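Local coordinates for protein nudix hydrolase DR_0079 (Deinococcus radiodurans, PDB 2O5F) that hydrolyses nucleoside di- and triphosphates to monophosphates with magnesium as cofactor, with a marked preference for CDP and CTP, at residues Gly20-Leu23 with Ala28-Trp31; Glu80-Glu85 with Val92-Leu97; Ala103-Phe108 with Val163-Arg168. All blocks are in the same frame, centred on the assembly; numbering follows the deposited sequence.

Interaction 1 of 3, residues Gly20-Leu23 with Ala28-Trp31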
ATOM      1  N   GLY A  20       7.714  -8.284  19.613  1.00 22.16           N
ATOM      2  CA  GLY A  20       6.778  -7.718  20.573  1.00 22.29           C
ATOM      3  C   GLY A  20       5.559  -7.138  19.872  1.00 21.97           C
ATOM      4  O   GLY A  20       5.363  -7.380  18.685  1.00 21.71           O
ATOM      5  N   GLN A  21       4.746  -6.381  20.607  1.00 22.92           N
ATOM      6  CA  GLN A  21       3.546  -5.752  20.060  1.00 24.13           C
ATOM      7  C   GLN A  21       3.405  -4.322  20.556  1.00 24.61           C
ATOM      8  O   GLN A  21       4.013  -3.932  21.554  1.00 23.65           O
ATOM      9  CB  GLN A  21       2.281  -6.520  20.462  1.00 27.81           C
ATOM     10  CG  GLN A  21       1.995  -7.797  19.691  1.00 27.88           C
ATOM     11  CD  GLN A  21       2.918  -8.934  20.078  1.00 31.97           C
ATOM     12  OE1 GLN A  21       3.201  -9.145  21.262  1.00 32.98           O
ATOM     13  NE2 GLN A  21       3.368  -9.694  19.084  1.00 28.79           N
ATOM     14  N   ILE A  22       2.586  -3.541  19.862  1.00 24.30           N
ATOM     15  CA  ILE A  22       2.367  -2.159  20.248  1.00 25.62           C
ATOM     16  C   ILE A  22       1.013  -1.684  19.731  1.00 26.91           C
ATOM     17  O   ILE A  22       0.537  -2.140  18.688  1.00 24.22           O
ATOM     18  CB  ILE A  22       3.490  -1.248  19.694  1.00 25.89           C
ATOM     19  CG1 ILE A  22       3.328   0.177  20.233  1.00 26.00           C
ATOM     20  CG2 ILE A  22       3.450  -1.229  18.165  1.00 25.47           C
ATOM     21  CD1 ILE A  22       4.460   1.092  19.846  1.00 27.15           C
ATOM     22  N   LEU A  23       0.386  -0.788  20.484  1.00 25.78           N
ATOM     23  CA  LEU A  23      -0.894  -0.238  20.085  1.00 28.75           C
ATOM     24  C   LEU A  23      -0.663   0.780  18.978  1.00 28.08           C
ATOM     25  O   LEU A  23       0.275   1.577  19.030  1.00 27.81           O
ATOM     26  CB  LEU A  23      -1.587   0.432  21.271  1.00 30.63           C
ATOM     27  CG  LEU A  23      -2.112  -0.502  22.362  1.00 32.84           C
ATOM     28  CD1 LEU A  23      -2.582   0.319  23.553  1.00 35.63           C
ATOM     29  CD2 LEU A  23      -3.250  -1.349  21.807  1.00 35.94           C
ATOM     30  N   ALA A  28       4.670   6.075  21.377  1.00 28.51           N
ATOM     31  CA  ALA A  28       6.031   5.598  21.154  1.00 28.16           C
ATOM     32  C   ALA A  28       6.167   4.860  19.827  1.00 27.92           C
ATOM     33  O   ALA A  28       7.255   4.402  19.470  1.00 26.32           O
ATOM     34  CB  ALA A  28       6.476   4.693  22.297  1.00 29.65           C
ATOM     35  N   LEU A  29       5.068   4.761  19.086  1.00 27.54           N
ATOM     36  CA  LEU A  29       5.085   4.068  17.805  1.00 28.52           C
ATOM     37  C   LEU A  29       6.108   4.643  16.828  1.00 28.32           C
ATOM     38  O   LEU A  29       6.230   5.859  16.666  1.00 27.49           O
ATOM     39  CB  LEU A  29       3.693   4.096  17.162  1.00 27.96           C
ATOM     40  CG  LEU A  29       3.579   3.465  15.765  1.00 30.14           C
ATOM     41  CD1 LEU A  29       4.022   2.009  15.804  1.00 29.37           C
ATOM     42  CD2 LEU A  29       2.139   3.569  15.269  1.00 30.53           C
ATOM     43  N   ARG A  30       6.846   3.740  16.192  1.00 29.26           N
ATOM     44  CA  ARG A  30       7.860   4.074  15.196  1.00 28.98           C
ATOM     45  C   ARG A  30       7.508   3.225  13.973  1.00 27.60           C
ATOM     46  O   ARG A  30       7.488   1.998  14.057  1.00 26.17           O
ATOM     47  CB  ARG A  30       9.250   3.698  15.712  1.00 32.63           C
ATOM     48  CG  ARG A  30       9.774   4.589  16.818  1.00 36.26           C
ATOM     49  CD  ARG A  30      10.036   5.991  16.303  1.00 41.78           C
ATOM     50  NE  ARG A  30      10.807   6.783  17.257  1.00 48.07           N
ATOM     51  CZ  ARG A  30      10.346   7.205  18.432  1.00 49.07           C
ATOM     52  NH1 ARG A  30       9.106   6.918  18.804  1.00 50.99           N
ATOM     53  NH2 ARG A  30      11.132   7.902  19.242  1.00 49.06           N
ATOM     54  N   TRP A  31       7.234   3.867  12.841  1.00 24.20           N
ATOM     55  CA  TRP A  31       6.838   3.115  11.650  1.00 24.79           C
ATOM     56  C   TRP A  31       7.877   2.139  11.118  1.00 22.82           C
ATOM     57  O   TRP A  31       7.523   1.126  10.502  1.00 21.32           O
ATOM     58  CB  TRP A  31       6.392   4.070  10.538  1.00 26.09           C
ATOM     59  CG  TRP A  31       5.063   4.705  10.844  1.00 28.10           C
ATOM     60  CD1 TRP A  31       4.832   6.007  11.188  1.00 30.10           C
ATOM     61  CD2 TRP A  31       3.790   4.042  10.906  1.00 28.53           C
ATOM     62  NE1 TRP A  31       3.495   6.197  11.464  1.00 30.87           N
ATOM     63  CE2 TRP A  31       2.834   5.008  11.298  1.00 30.08           C
ATOM     64  CE3 TRP A  31       3.363   2.727  10.665  1.00 27.65           C
ATOM     65  CZ2 TRP A  31       1.478   4.698  11.465  1.00 31.09           C
ATOM     66  CZ3 TRP A  31       2.008   2.419  10.830  1.00 28.83           C
ATOM     67  CH2 TRP A  31       1.084   3.402  11.223  1.00 29.30           C
TER
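Ile22, near the end of strand 18-23, and Leu29, in the loop that follows, bring their backbones to within 7.2 Å at the CA atoms, and what passes between Gly20-Leu23 and Ala28-Trp31 is van der Waals contact, made by the Ile22 side chain on the backbone and side chain of the loop. Ile22 points its CB at the loop and is central to the contact. Its long branch is fully extended (chi1 -174°, chi2 174°), which pushes CD1 out to the loop backbone, where it lies 3.7 Å from CA of Leu29 and 4.1 Å from C of Ala28. The short branch does a different job: CG2 meets the side chain of Leu29, 4.0 Å from its CD1. The two branches of Ile22 therefore touch Leu29 at its root and at one of its methyls, and the two side chains slant across one another. The other methyl of Leu29, CD2, turns to the indole of Trp31 and sits 4.0 Å above one face, toward the rim, so Leu29 stands between the strand and the tryptophan. Strand 18-23 pairs with strand 8-12 in a two-stranded antiparallel sheet, with backbone hydrogen bonds joining Ile22 to Leu9 and Gly20 to Leu11. The side chain of Ile22 also touches Leu11, while Leu29 packs on Arg24 and Val34. The contact thus folds the chain leaving the N-terminal hairpin back against its second strand. Made by the methyls of Ile22 on a methyl of Leu29 and on loop backbone carbon, it depends on shape and on the removal of apolar carbon from water, with little directional chemistry to fix its exact geometry.

Interaction 2 of 3, residues Glu80-Glu85 with Val92-Leu97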
ATOM      1  N   GLU A  80      -2.727 -11.977   4.538  1.00 25.51           N
ATOM      2  CA  GLU A  80      -3.997 -11.775   5.219  1.00 25.40           C
ATOM      3  C   GLU A  80      -4.334 -10.291   5.335  1.00 24.08           C
ATOM      4  O   GLU A  80      -5.491  -9.895   5.181  1.00 22.02           O
ATOM      5  CB  GLU A  80      -3.964 -12.427   6.604  1.00 27.87           C
ATOM      6  CG  GLU A  80      -3.899 -13.948   6.547  1.00 31.16           C
ATOM      7  CD  GLU A  80      -3.606 -14.581   7.893  1.00 34.17           C
ATOM      8  OE1 GLU A  80      -3.229 -13.841   8.828  1.00 33.51           O
ATOM      9  OE2 GLU A  80      -3.746 -15.820   8.008  1.00 35.13           O
ATOM     10  N   ALA A  81      -3.325  -9.466   5.597  1.00 21.91           N
ATOM     11  CA  ALA A  81      -3.561  -8.033   5.717  1.00 21.57           C
ATOM     12  C   ALA A  81      -3.975  -7.487   4.351  1.00 22.44           C
ATOM     13  O   ALA A  81      -4.842  -6.618   4.246  1.00 22.43           O
ATOM     14  CB  ALA A  81      -2.300  -7.331   6.205  1.00 19.93           C
ATOM     15  N   PHE A  82      -3.342  -8.015   3.311  1.00 22.89           N
ATOM     16  CA  PHE A  82      -3.623  -7.606   1.942  1.00 23.63           C
ATOM     17  C   PHE A  82      -5.075  -7.929   1.613  1.00 23.95           C
ATOM     18  O   PHE A  82      -5.823  -7.058   1.165  1.00 23.35           O
ATOM     19  CB  PHE A  82      -2.655  -8.329   0.990  1.00 23.02           C
ATOM     20  CG  PHE A  82      -2.916  -8.084  -0.475  1.00 24.05           C
ATOM     21  CD1 PHE A  82      -3.381  -6.858  -0.930  1.00 21.30           C
ATOM     22  CD2 PHE A  82      -2.667  -9.090  -1.405  1.00 23.99           C
ATOM     23  CE1 PHE A  82      -3.594  -6.636  -2.291  1.00 26.58           C
ATOM     24  CE2 PHE A  82      -2.876  -8.879  -2.764  1.00 25.22           C
ATOM     25  CZ  PHE A  82      -3.342  -7.645  -3.208  1.00 25.05           C
ATOM     26  N   ARG A  83      -5.482  -9.172   1.857  1.00 24.34           N
ATOM     27  CA  ARG A  83      -6.856  -9.570   1.572  1.00 26.03           C
ATOM     28  C   ARG A  83      -7.851  -8.695   2.329  1.00 25.25           C
ATOM     29  O   ARG A  83      -8.891  -8.310   1.791  1.00 24.48           O
ATOM     30  CB  ARG A  83      -7.086 -11.038   1.942  1.00 26.80           C
ATOM     31  CG  ARG A  83      -8.496 -11.504   1.618  1.00 30.49           C
ATOM     32  CD  ARG A  83      -8.696 -12.984   1.889  1.00 34.10           C
ATOM     33  NE  ARG A  83      -7.917 -13.836   0.992  1.00 35.24           N
ATOM     34  CZ  ARG A  83      -6.736 -14.365   1.295  1.00 35.72           C
ATOM     35  NH1 ARG A  83      -6.184 -14.135   2.480  1.00 34.42           N
ATOM     36  NH2 ARG A  83      -6.110 -15.133   0.414  1.00 36.85           N
ATOM     37  N   ARG A  84      -7.524  -8.375   3.576  1.00 25.87           N
ATOM     38  CA  ARG A  84      -8.395  -7.551   4.406  1.00 24.46           C
ATOM     39  C   ARG A  84      -8.527  -6.117   3.899  1.00 24.41           C
ATOM     40  O   ARG A  84      -9.637  -5.602   3.768  1.00 24.78           O
ATOM     41  CB  ARG A  84      -7.886  -7.561   5.856  1.00 25.08           C
ATOM     42  CG  ARG A  84      -8.647  -6.646   6.810  1.00 26.92           C
ATOM     43  CD  ARG A  84      -8.135  -6.779   8.246  1.00 27.87           C
ATOM     44  NE  ARG A  84      -6.691  -6.562   8.378  1.00 26.80           N
ATOM     45  CZ  ARG A  84      -6.081  -5.391   8.212  1.00 27.55           C
ATOM     46  NH1 ARG A  84      -6.779  -4.306   7.899  1.00 29.16           N
ATOM     47  NH2 ARG A  84      -4.770  -5.297   8.378  1.00 27.84           N
ATOM     48  N   GLU A  85      -7.402  -5.467   3.617  1.00 22.38           N
ATOM     49  CA  GLU A  85      -7.429  -4.086   3.132  1.00 23.86           C
ATOM     50  C   GLU A  85      -8.071  -3.967   1.746  1.00 22.46           C
ATOM     51  O   GLU A  85      -8.786  -3.007   1.473  1.00 22.63           O
ATOM     52  CB  GLU A  85      -6.014  -3.503   3.089  1.00 25.65           C
ATOM     53  CG  GLU A  85      -5.340  -3.349   4.451  1.00 29.02           C
ATOM     54  CD  GLU A  85      -5.874  -2.173   5.264  1.00 31.88           C
ATOM     55  OE1 GLU A  85      -5.401  -1.973   6.406  1.00 34.85           O
ATOM     56  OE2 GLU A  85      -6.766  -1.449   4.770  1.00 34.30           O
ATOM     57  N   VAL A  92     -12.753  -5.532  -3.079  1.00 26.99           N
ATOM     58  CA  VAL A  92     -12.202  -6.517  -3.992  1.00 28.29           C
ATOM     59  C   VAL A  92     -11.772  -7.777  -3.250  1.00 28.79           C
ATOM     60  O   VAL A  92     -11.186  -7.710  -2.170  1.00 27.73           O
ATOM     61  CB  VAL A  92     -10.976  -5.954  -4.747  1.00 29.01           C
ATOM     62  CG1 VAL A  92     -10.325  -7.044  -5.575  1.00 31.73           C
ATOM     63  CG2 VAL A  92     -11.411  -4.800  -5.653  1.00 30.26           C
ATOM     64  N   GLU A  93     -12.082  -8.923  -3.842  1.00 28.46           N
ATOM     65  CA  GLU A  93     -11.713 -10.221  -3.297  1.00 29.94           C
ATOM     66  C   GLU A  93     -10.464 -10.614  -4.086  1.00 29.74           C
ATOM     67  O   GLU A  93     -10.567 -10.994  -5.253  1.00 28.89           O
ATOM     68  CB  GLU A  93     -12.829 -11.234  -3.569  1.00 34.06           C
ATOM     69  CG  GLU A  93     -14.230 -10.754  -3.223  1.00 37.80           C
ATOM     70  CD  GLU A  93     -14.560 -10.895  -1.748  1.00 41.32           C
ATOM     71  OE1 GLU A  93     -13.916 -10.222  -0.916  1.00 41.64           O
ATOM     72  OE2 GLU A  93     -15.468 -11.689  -1.421  1.00 44.94           O
ATOM     73  N   ILE A  94      -9.290 -10.521  -3.466  1.00 29.79           N
ATOM     74  CA  ILE A  94      -8.054 -10.853  -4.174  1.00 30.46           C
ATOM     75  C   ILE A  94      -8.070 -12.264  -4.740  1.00 32.70           C
ATOM     76  O   ILE A  94      -7.458 -12.535  -5.770  1.00 33.09           O
ATOM     77  CB  ILE A  94      -6.799 -10.681  -3.270  1.00 30.79           C
ATOM     78  CG1 ILE A  94      -6.833 -11.673  -2.109  1.00 30.08           C
ATOM     79  CG2 ILE A  94      -6.734  -9.248  -2.738  1.00 27.38           C
ATOM     80  CD1 ILE A  94      -5.575 -11.625  -1.242  1.00 29.71           C
ATOM     81  N   ASP A  95      -8.783 -13.162  -4.069  1.00 35.04           N
ATOM     82  CA  ASP A  95      -8.865 -14.546  -4.522  1.00 37.09           C
ATOM     83  C   ASP A  95      -9.656 -14.652  -5.826  1.00 37.29           C
ATOM     84  O   ASP A  95      -9.554 -15.645  -6.544  1.00 37.07           O
ATOM     85  CB  ASP A  95      -9.512 -15.411  -3.434  1.00 39.58           C
ATOM     86  CG  ASP A  95      -8.753 -15.351  -2.118  1.00 41.72           C
ATOM     87  OD1 ASP A  95      -7.524 -15.582  -2.130  1.00 42.93           O
ATOM     88  OD2 ASP A  95      -9.379 -15.082  -1.071  1.00 45.45           O
ATOM     89  N   ALA A  96     -10.433 -13.615  -6.134  1.00 36.28           N
ATOM     90  CA  ALA A  96     -11.242 -13.598  -7.349  1.00 35.94           C
ATOM     91  C   ALA A  96     -10.487 -12.979  -8.521  1.00 36.07           C
ATOM     92  O   ALA A  96     -10.985 -12.944  -9.645  1.00 35.66           O
ATOM     93  CB  ALA A  96     -12.536 -12.828  -7.102  1.00 36.64           C
ATOM     94  N   LEU A  97      -9.284 -12.485  -8.258  1.00 36.05           N
ATOM     95  CA  LEU A  97      -8.494 -11.869  -9.313  1.00 36.36           C
ATOM     96  C   LEU A  97      -7.072 -12.414  -9.309  1.00 35.95           C
ATOM     97  O   LEU A  97      -6.688 -13.181  -8.427  1.00 35.63           O
ATOM     98  CB  LEU A  97      -8.456 -10.351  -9.121  1.00 37.37           C
ATOM     99  CG  LEU A  97      -9.794  -9.620  -8.985  1.00 39.64           C
ATOM    100  CD1 LEU A  97      -9.529  -8.127  -8.877  1.00 39.48           C
ATOM    101  CD2 LEU A  97     -10.685  -9.915 -10.180  1.00 40.45           C
TER
HETATM  102  O   HOH W   1      -9.756  -9.241  -0.588  1.00 24.36           O
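Ile94 sets its side chain against two neighbours on helix 78-90, Phe82 and Arg83. CG2 lies over one face of the Phe82 ring, 4.0 Å from the centroid, a CH-pi contact displaced toward the rim at CZ. The longer branch crosses the Arg83 chain at about a right angle: CD1 packs 3.6 Å from CB of Arg83, comes over one face of that residue's guanidinium, and also grazes CD2 and CE2 of the Phe82 ring. Arg83 starts out straight, with CG anti to the backbone N, then bends at chi3 (-67°), and this turn lays the guanidinium across to Asp95. Arg83 grips the carboxylate side-on, NE to OD2 of Asp95 at 2.8 Å and NH2 to OD1 of Asp95 at 2.9 Å. The second bond is nearly straight (173°), lies in the guanidinium plane and uses the syn lone pair of OD1; the first is more bent, its acceptor tilted from that plane. The two flat groups are only 23° from coplanar. NH2 of Arg83 has a second anionic partner in Glu79. A water also joins the two backbones, donating to O of Arg83 and, at 2.6 Å, to O of Val92, and accepting from N of Ile94. The ring of Phe82 is further enclosed by Tyr119, stacked on it, and Trp99, edge-to-face. Helix 78-90 belongs to the Nudix box and bears Glu85 and Glu89, the inferred magnesium ligands, so the 3-10 turn at 94-96 packs against the helix that probably binds magnesium. Apolar packing on the buried side, with a two-bond ion pair fixing the guanidinium's rotation nearer the surface, probably helps to define how the turn sits on that helix.

Interaction 3 of 3, residues Ala103-Phe108 with Val163-Arg168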
ATOM      1  N   ALA A 103       7.230  -7.020  -4.618  1.00 28.16           N
ATOM      2  CA  ALA A 103       8.504  -6.804  -3.957  1.00 28.50           C
ATOM      3  C   ALA A 103       8.331  -6.696  -2.454  1.00 27.21           C
ATOM      4  O   ALA A 103       7.216  -6.577  -1.951  1.00 26.99           O
ATOM      5  CB  ALA A 103       9.161  -5.532  -4.491  1.00 28.30           C
ATOM      6  N   SER A 104       9.455  -6.737  -1.748  1.00 26.88           N
ATOM      7  CA  SER A 104       9.489  -6.617  -0.294  1.00 24.23           C
ATOM      8  C   SER A 104      10.569  -5.587   0.030  1.00 23.21           C
ATOM      9  O   SER A 104      11.628  -5.584  -0.595  1.00 25.36           O
ATOM     10  CB  SER A 104       9.843  -7.966   0.341  1.00 26.45           C
ATOM     11  OG  SER A 104       8.809  -8.915   0.130  1.00 31.14           O
ATOM     12  N   PHE A 105      10.306  -4.712   0.997  1.00 21.62           N
ATOM     13  CA  PHE A 105      11.274  -3.681   1.360  1.00 20.84           C
ATOM     14  C   PHE A 105      11.474  -3.499   2.852  1.00 23.01           C
ATOM     15  O   PHE A 105      10.562  -3.731   3.640  1.00 23.40           O
ATOM     16  CB  PHE A 105      10.850  -2.324   0.794  1.00 19.69           C
ATOM     17  CG  PHE A 105      10.746  -2.285  -0.699  1.00 18.54           C
ATOM     18  CD1 PHE A 105      11.884  -2.397  -1.494  1.00 19.25           C
ATOM     19  CD2 PHE A 105       9.510  -2.120  -1.309  1.00 18.74           C
ATOM     20  CE1 PHE A 105      11.790  -2.341  -2.885  1.00 19.52           C
ATOM     21  CE2 PHE A 105       9.398  -2.062  -2.698  1.00 20.57           C
ATOM     22  CZ  PHE A 105      10.537  -2.172  -3.487  1.00 17.60           C
ATOM     23  N   SER A 106      12.677  -3.053   3.214  1.00 21.41           N
ATOM     24  CA  SER A 106      13.033  -2.759   4.593  1.00 22.72           C
ATOM     25  C   SER A 106      13.169  -1.241   4.726  1.00 22.11           C
ATOM     26  O   SER A 106      13.668  -0.570   3.814  1.00 23.51           O
ATOM     27  CB  SER A 106      14.368  -3.416   4.972  1.00 20.90           C
ATOM     28  OG  SER A 106      14.980  -2.709   6.046  1.00 20.67           O
ATOM     29  N   PRO A 107      12.717  -0.684   5.860  1.00 22.60           N
ATOM     30  CA  PRO A 107      12.766   0.748   6.170  1.00 23.05           C
ATOM     31  C   PRO A 107      14.198   1.260   6.332  1.00 24.00           C
ATOM     32  O   PRO A 107      14.443   2.468   6.288  1.00 21.36           O
ATOM     33  CB  PRO A 107      12.017   0.854   7.496  1.00 24.23           C
ATOM     34  CG  PRO A 107      11.239  -0.406   7.597  1.00 25.75           C
ATOM     35  CD  PRO A 107      12.089  -1.440   6.955  1.00 20.60           C
ATOM     36  N   PHE A 108      15.139   0.349   6.567  1.00 22.04           N
ATOM     37  CA  PHE A 108      16.532   0.756   6.746  1.00 23.95           C
ATOM     38  C   PHE A 108      17.362   0.628   5.480  1.00 24.14           C
ATOM     39  O   PHE A 108      18.484   1.127   5.423  1.00 25.52           O
ATOM     40  CB  PHE A 108      17.194  -0.052   7.864  1.00 26.83           C
ATOM     41  CG  PHE A 108      16.441  -0.009   9.151  1.00 27.80           C
ATOM     42  CD1 PHE A 108      15.497  -0.982   9.446  1.00 28.75           C
ATOM     43  CD2 PHE A 108      16.635   1.031  10.053  1.00 30.20           C
ATOM     44  CE1 PHE A 108      14.749  -0.923  10.622  1.00 30.06           C
ATOM     45  CE2 PHE A 108      15.891   1.100  11.233  1.00 30.88           C
ATOM     46  CZ  PHE A 108      14.947   0.120  11.516  1.00 30.86           C
ATOM     47  N   VAL A 163       6.508   3.475  -6.588  1.00 18.64           N
ATOM     48  CA  VAL A 163       6.308   3.416  -8.032  1.00 21.64           C
ATOM     49  C   VAL A 163       7.647   3.289  -8.750  1.00 21.99           C
ATOM     50  O   VAL A 163       7.796   2.478  -9.669  1.00 21.31           O
ATOM     51  CB  VAL A 163       5.569   4.668  -8.551  1.00 20.82           C
ATOM     52  CG1 VAL A 163       5.580   4.699 -10.081  1.00 19.69           C
ATOM     53  CG2 VAL A 163       4.142   4.665  -8.040  1.00 21.68           C
ATOM     54  N   ARG A 164       8.624   4.086  -8.329  1.00 21.45           N
ATOM     55  CA  ARG A 164       9.941   4.032  -8.946  1.00 22.66           C
ATOM     56  C   ARG A 164      10.655   2.706  -8.683  1.00 23.38           C
ATOM     57  O   ARG A 164      11.259   2.130  -9.589  1.00 25.91           O
ATOM     58  CB  ARG A 164      10.817   5.196  -8.464  1.00 23.80           C
ATOM     59  CG  ARG A 164      10.408   6.547  -9.029  1.00 28.95           C
ATOM     60  CD  ARG A 164      11.497   7.587  -8.837  1.00 32.14           C
ATOM     61  NE  ARG A 164      11.297   8.732  -9.723  1.00 34.19           N
ATOM     62  CZ  ARG A 164      10.568   9.799  -9.419  1.00 36.26           C
ATOM     63  NH1 ARG A 164       9.970   9.885  -8.239  1.00 38.21           N
ATOM     64  NH2 ARG A 164      10.426  10.776 -10.304  1.00 35.52           N
ATOM     65  N   ARG A 165      10.587   2.204  -7.456  1.00 23.35           N
ATOM     66  CA  ARG A 165      11.261   0.947  -7.145  1.00 24.13           C
ATOM     67  C   ARG A 165      10.571  -0.275  -7.742  1.00 25.48           C
ATOM     68  O   ARG A 165      11.234  -1.244  -8.114  1.00 25.97           O
ATOM     69  CB  ARG A 165      11.395   0.762  -5.631  1.00 23.31           C
ATOM     70  CG  ARG A 165      12.438   1.656  -4.979  1.00 24.82           C
ATOM     71  CD  ARG A 165      12.449   1.456  -3.475  1.00 25.79           C
ATOM     72  NE  ARG A 165      13.459   2.273  -2.803  1.00 25.28           N
ATOM     73  CZ  ARG A 165      14.763   2.016  -2.807  1.00 24.14           C
ATOM     74  NH1 ARG A 165      15.232   0.956  -3.446  1.00 22.91           N
ATOM     75  NH2 ARG A 165      15.601   2.821  -2.165  1.00 24.14           N
ATOM     76  N   CYS A 166       9.248  -0.235  -7.846  1.00 25.09           N
ATOM     77  CA  CYS A 166       8.510  -1.375  -8.384  1.00 28.93           C
ATOM     78  C   CYS A 166       8.338  -1.372  -9.896  1.00 30.63           C
ATOM     79  O   CYS A 166       8.213  -2.436 -10.508  1.00 31.20           O
ATOM     80  CB  CYS A 166       7.136  -1.478  -7.720  1.00 27.86           C
ATOM     81  SG  CYS A 166       7.197  -1.837  -5.947  1.00 26.99           S
ATOM     82  N   TYR A 167       8.314  -0.189 -10.497  1.00 33.92           N
ATOM     83  CA  TYR A 167       8.156  -0.085 -11.945  1.00 38.94           C
ATOM     84  C   TYR A 167       9.282   0.743 -12.568  1.00 41.97           C
ATOM     85  O   TYR A 167       9.189   1.966 -12.656  1.00 44.56           O
ATOM     86  CB  TYR A 167       6.798   0.542 -12.299  1.00 36.50           C
ATOM     87  CG  TYR A 167       5.597  -0.241 -11.798  1.00 35.28           C
ATOM     88  CD1 TYR A 167       4.993   0.068 -10.579  1.00 33.74           C
ATOM     89  CD2 TYR A 167       5.087  -1.310 -12.530  1.00 35.00           C
ATOM     90  CE1 TYR A 167       3.909  -0.675 -10.100  1.00 31.24           C
ATOM     91  CE2 TYR A 167       4.010  -2.059 -12.062  1.00 33.13           C
ATOM     92  CZ  TYR A 167       3.427  -1.737 -10.845  1.00 31.81           C
ATOM     93  OH  TYR A 167       2.380  -2.497 -10.373  1.00 30.10           O
ATOM     94  N   ARG A 168      10.344   0.069 -12.994  1.00 47.49           N
ATOM     95  CA  ARG A 168      11.481   0.735 -13.618  1.00 50.62           C
ATOM     96  C   ARG A 168      12.010   1.846 -12.715  1.00 51.67           C
ATOM     97  O   ARG A 168      11.689   3.026 -12.979  1.00 52.84           O
ATOM     98  CB  ARG A 168      11.069   1.316 -14.974  1.00 53.22           C
ATOM     99  CG  ARG A 168      12.231   1.731 -15.870  1.00 56.85           C
ATOM    100  CD  ARG A 168      12.937   0.521 -16.477  1.00 59.30           C
ATOM    101  NE  ARG A 168      13.579  -0.326 -15.475  1.00 61.81           N
ATOM    102  CZ  ARG A 168      14.607   0.051 -14.719  1.00 63.19           C
ATOM    103  NH1 ARG A 168      15.117   1.269 -14.847  1.00 63.74           N
ATOM    104  NH2 ARG A 168      15.128  -0.792 -13.835  1.00 63.88           N
TER
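In Phe105 (chi1 -61°) and Cys166 (chi1 -65°) the side chain stands beside the backbone N and anti to the carbonyl carbon, and these torsions carry the ring and the sulfur to each other. SG of Cys166 comes in at the ring edge, near its plane, 3.9 Å from CE2 of Phe105; measured to the centroid it is 5.2 Å away, 88° off the normal, an edge-on sulfur-aromatic contact. Ala103, two residues earlier on the strand, turns its CB toward the same sulfur at 4.4 Å. Here the outermost strand of the four-stranded mixed sheet of the Nudix fold, 98-105, meets the last turn of the C-terminal helix 159-166. Next to the sulfur, CB of Arg165 lies 3.7 Å from CZ of Phe105, and its CD, farther along a chain extended from CG to NE, is 3.9 Å from CE1 of Phe105. Arg165 thus offers the ring its methylenes, while its guanidinium pairs with Glu161 one turn back on the helix. Val118, on the adjacent strand 115-122, touches both Phe105 and Cys166.

In the fold
The three contacts follow one another along the chain and none touches another. Interaction 2 is the one tied to the active site: its 80-85 segment carries Glu85, an inferred magnesium ligand, and the side chain of Phe82 is about 8 Å from that of Glu89, the other. Interaction 3, centred about 21 Å from interaction 2, lies away from that site, yet strand 98-105 follows helix 78-90 directly and begins just after the turn of interaction 2. Strand 115-122 lies beside both contacts, with Leu121 touching Ile94. Interaction 1 is more peripheral, centred about 19 Å from the chain centre, although its nearest atoms come within about 5 Å of interaction 3.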